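Long-range contact in glycoside hydrolase family 61 (Trichoderma reesei QM6a, PDB 5O2X), which is a copper-dependent lytic polysaccharide monooxygenase of family AA9, probably cleaving cellulose chains by oxidation: residues G72-F77 and V141-D146. Residues are numbered along the deposited sequence; the frame is centred on the assembly and turned at random.
With MAN (alpha-D-mannopyranose), chain N.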
loop_
_atom_site.group_PDB
_atom_site.type_symbol
_atom_site.label_atom_id
_atom_site.label_comp_id
_atom_site.label_asym_id
_atom_site.label_seq_id
_atom_site.Cartn_x
_atom_site.Cartn_y
_atom_site.Cartn_z
ATOM N N GLY A 72 -6.693 2.017 -15.763
ATOM C CA GLY A 72 -6.693 3.461 -15.906
ATOM C C GLY A 72 -7.392 4.198 -14.760
ATOM O O GLY A 72 -7.196 5.381 -14.618
ATOM N N ASP A 73 -8.185 3.486 -13.966
ATOM C CA ASP A 73 -8.879 4.115 -12.839
ATOM C C ASP A 73 -7.875 4.551 -11.772
ATOM O O ASP A 73 -6.803 3.945 -11.618
ATOM C CB ASP A 73 -9.869 3.094 -12.174
ATOM C CG ASP A 73 -11.103 2.788 -12.977
ATOM O OD1 ASP A 73 -11.314 3.462 -14.007
ATOM O OD2 ASP A 73 -11.896 1.885 -12.524
ATOM N N THR A 74 -8.239 5.609 -11.039
ATOM C CA THR A 74 -7.420 6.011 -9.920
ATOM C C THR A 74 -8.101 5.589 -8.616
ATOM O O THR A 74 -9.316 5.522 -8.491
ATOM C CB THR A 74 -7.047 7.472 -9.857
ATOM O OG1 THR A 74 -8.147 8.234 -9.459
ATOM C CG2 THR A 74 -6.315 7.928 -11.082
ATOM N N ILE A 75 -7.247 5.244 -7.662
ATOM C CA ILE A 75 -7.682 4.777 -6.338
ATOM C C ILE A 75 -7.055 5.704 -5.303
ATOM O O ILE A 75 -5.837 5.897 -5.273
ATOM C CB ILE A 75 -7.231 3.326 -6.101
ATOM C CG1 ILE A 75 -7.848 2.416 -7.181
ATOM C CG2 ILE A 75 -7.641 2.891 -4.682
ATOM C CD1 ILE A 75 -7.517 0.959 -7.032
ATOM N N LEU A 76 -7.916 6.271 -4.478
ATOM C CA LEU A 76 -7.538 7.120 -3.352
ATOM C C LEU A 76 -7.581 6.292 -2.086
ATOM O O LEU A 76 -8.583 5.620 -1.793
ATOM C CB LEU A 76 -8.493 8.334 -3.289
ATOM C CG LEU A 76 -8.259 9.274 -2.106
ATOM C CD1 LEU A 76 -8.614 10.661 -2.514
ATOM C CD2 LEU A 76 -9.062 8.823 -0.863
ATOM N N PHE A 77 -6.487 6.339 -1.323
ATOM C CA PHE A 77 -6.376 5.685 -0.023
ATOM C C PHE A 77 -6.546 6.740 1.066
ATOM O O PHE A 77 -5.864 7.757 1.036
ATOM C CB PHE A 77 -5.009 5.051 0.153
ATOM C CG PHE A 77 -4.664 4.037 -0.891
ATOM C CD1 PHE A 77 -5.126 2.728 -0.845
ATOM C CD2 PHE A 77 -3.856 4.428 -1.946
ATOM C CE1 PHE A 77 -4.780 1.836 -1.834
ATOM C CE2 PHE A 77 -3.475 3.554 -2.916
ATOM C CZ PHE A 77 -3.931 2.257 -2.873
ATOM N N VAL A 141 -3.023 8.925 -3.912
ATOM C CA VAL A 141 -3.684 8.485 -5.138
ATOM C C VAL A 141 -2.736 7.650 -5.961
ATOM O O VAL A 141 -1.610 8.076 -6.224
ATOM C CB VAL A 141 -4.166 9.700 -5.959
ATOM C CG1 VAL A 141 -4.805 9.256 -7.278
ATOM C CG2 VAL A 141 -5.165 10.495 -5.129
ATOM N N VAL A 142 -3.200 6.461 -6.394
ATOM C CA VAL A 142 -2.452 5.610 -7.349
ATOM C C VAL A 142 -3.343 5.381 -8.555
ATOM O O VAL A 142 -4.552 5.281 -8.431
ATOM C CB VAL A 142 -1.977 4.288 -6.668
ATOM C CG1 VAL A 142 -3.134 3.331 -6.450
ATOM C CG2 VAL A 142 -0.834 3.632 -7.438
ATOM N N LYS A 143 -2.710 5.227 -9.712
ATOM C CA LYS A 143 -3.408 4.892 -10.937
ATOM C C LYS A 143 -3.151 3.449 -11.341
ATOM O O LYS A 143 -1.990 3.022 -11.426
ATOM C CB LYS A 143 -3.002 5.858 -12.044
ATOM C CG LYS A 143 -3.627 5.502 -13.378
ATOM C CD LYS A 143 -3.368 6.569 -14.437
ATOM C CE LYS A 143 -3.503 6.021 -15.855
ATOM N NZ LYS A 143 -3.115 7.024 -16.904
ATOM N N ILE A 144 -4.224 2.702 -11.569
ATOM C CA ILE A 144 -4.055 1.360 -12.132
ATOM C C ILE A 144 -3.625 1.543 -13.613
ATOM O O ILE A 144 -4.294 2.249 -14.369
ATOM C CB ILE A 144 -5.357 0.586 -12.050
ATOM C CG1 ILE A 144 -5.809 0.460 -10.593
ATOM C CG2 ILE A 144 -5.206 -0.766 -12.712
ATOM C CD1 ILE A 144 -4.819 -0.153 -9.636
ATOM N N PRO A 145 -2.492 0.973 -14.025
ATOM C CA PRO A 145 -1.974 1.243 -15.393
ATOM C C PRO A 145 -3.028 1.010 -16.458
ATOM O O PRO A 145 -3.762 0.019 -16.419
ATOM C CB PRO A 145 -0.814 0.262 -15.495
ATOM C CG PRO A 145 -0.289 0.147 -14.097
ATOM C CD PRO A 145 -1.548 0.159 -13.241
ATOM N N ASP A 146 -3.072 1.915 -17.434
ATOM C CA ASP A 146 -4.023 1.821 -18.523
ATOM C C ASP A 146 -3.943 0.499 -19.274
ATOM O O ASP A 146 -4.966 -0.000 -19.735
ATOM C CB ASP A 146 -3.765 2.952 -19.548
ATOM C CG ASP A 146 -4.090 4.335 -19.049
ATOM O OD1 ASP A 146 -5.166 4.490 -18.501
ATOM O OD2 ASP A 146 -3.320 5.303 -19.280
HETATM C C1 MAN N . -11.533 12.029 -6.968
HETATM C C2 MAN N . -12.112 10.625 -7.045
HETATM C C3 MAN N . -11.096 9.606 -6.481
HETATM C C4 MAN N . -9.785 9.750 -7.222
HETATM C C5 MAN N . -9.302 11.188 -7.067
HETATM C C6 MAN N . -8.039 11.467 -7.830
HETATM O O2 MAN N . -12.427 10.277 -8.379
HETATM O O3 MAN N . -11.640 8.295 -6.593
HETATM O O4 MAN N . -8.844 8.838 -6.674
HETATM O O5 MAN N . -10.257 12.103 -7.571
HETATM O O6 MAN N . -8.176 11.051 -9.213
#
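Thr74 and Val141 lie side by side under a mannose of the protein's own glycan, on one face of a two-strand antiparallel pairing. Thr74 OG1 is hydrogen-bonded to both O6 (2.8 Å) and O4 (2.9 Å) of the sugar. With chi1 at 74°, OG1 sits between the backbone N and the carbonyl carbon, while CG2 turns to Lys143 CB. Val141 CG1 lies 3.9 Å from Thr74 CB and also borders the sugar at C6. A valine in place of Thr74 would probably leave O4 and O6 of the mannose without this shared partner, with the bond to Gly11 N still holding the sugar. On the other face, Val142 CG1 meets the Phe77 ring obliquely, 3.6 Å from CE2. Ile75 and Ile144 touch there through their CD1 tips. Ile75 and Val142 exchange two nearly straight backbone bonds. Beyond the strand ends, Ile144 N bonds to Asp73 O at 2.9 Å. Gly72 N reaches Ile144 O from above the carbonyl plane, a more bent bond (133° at the hydrogen). Strand 139-143 is an edge strand of its sheet, and strand 74-80 lies between it and strand 3-9. Ile75 and Phe77 pack inward on Leu155 of strand 151-161, in the other sheet of the beta-sandwich, and Phe77 stacks with His157.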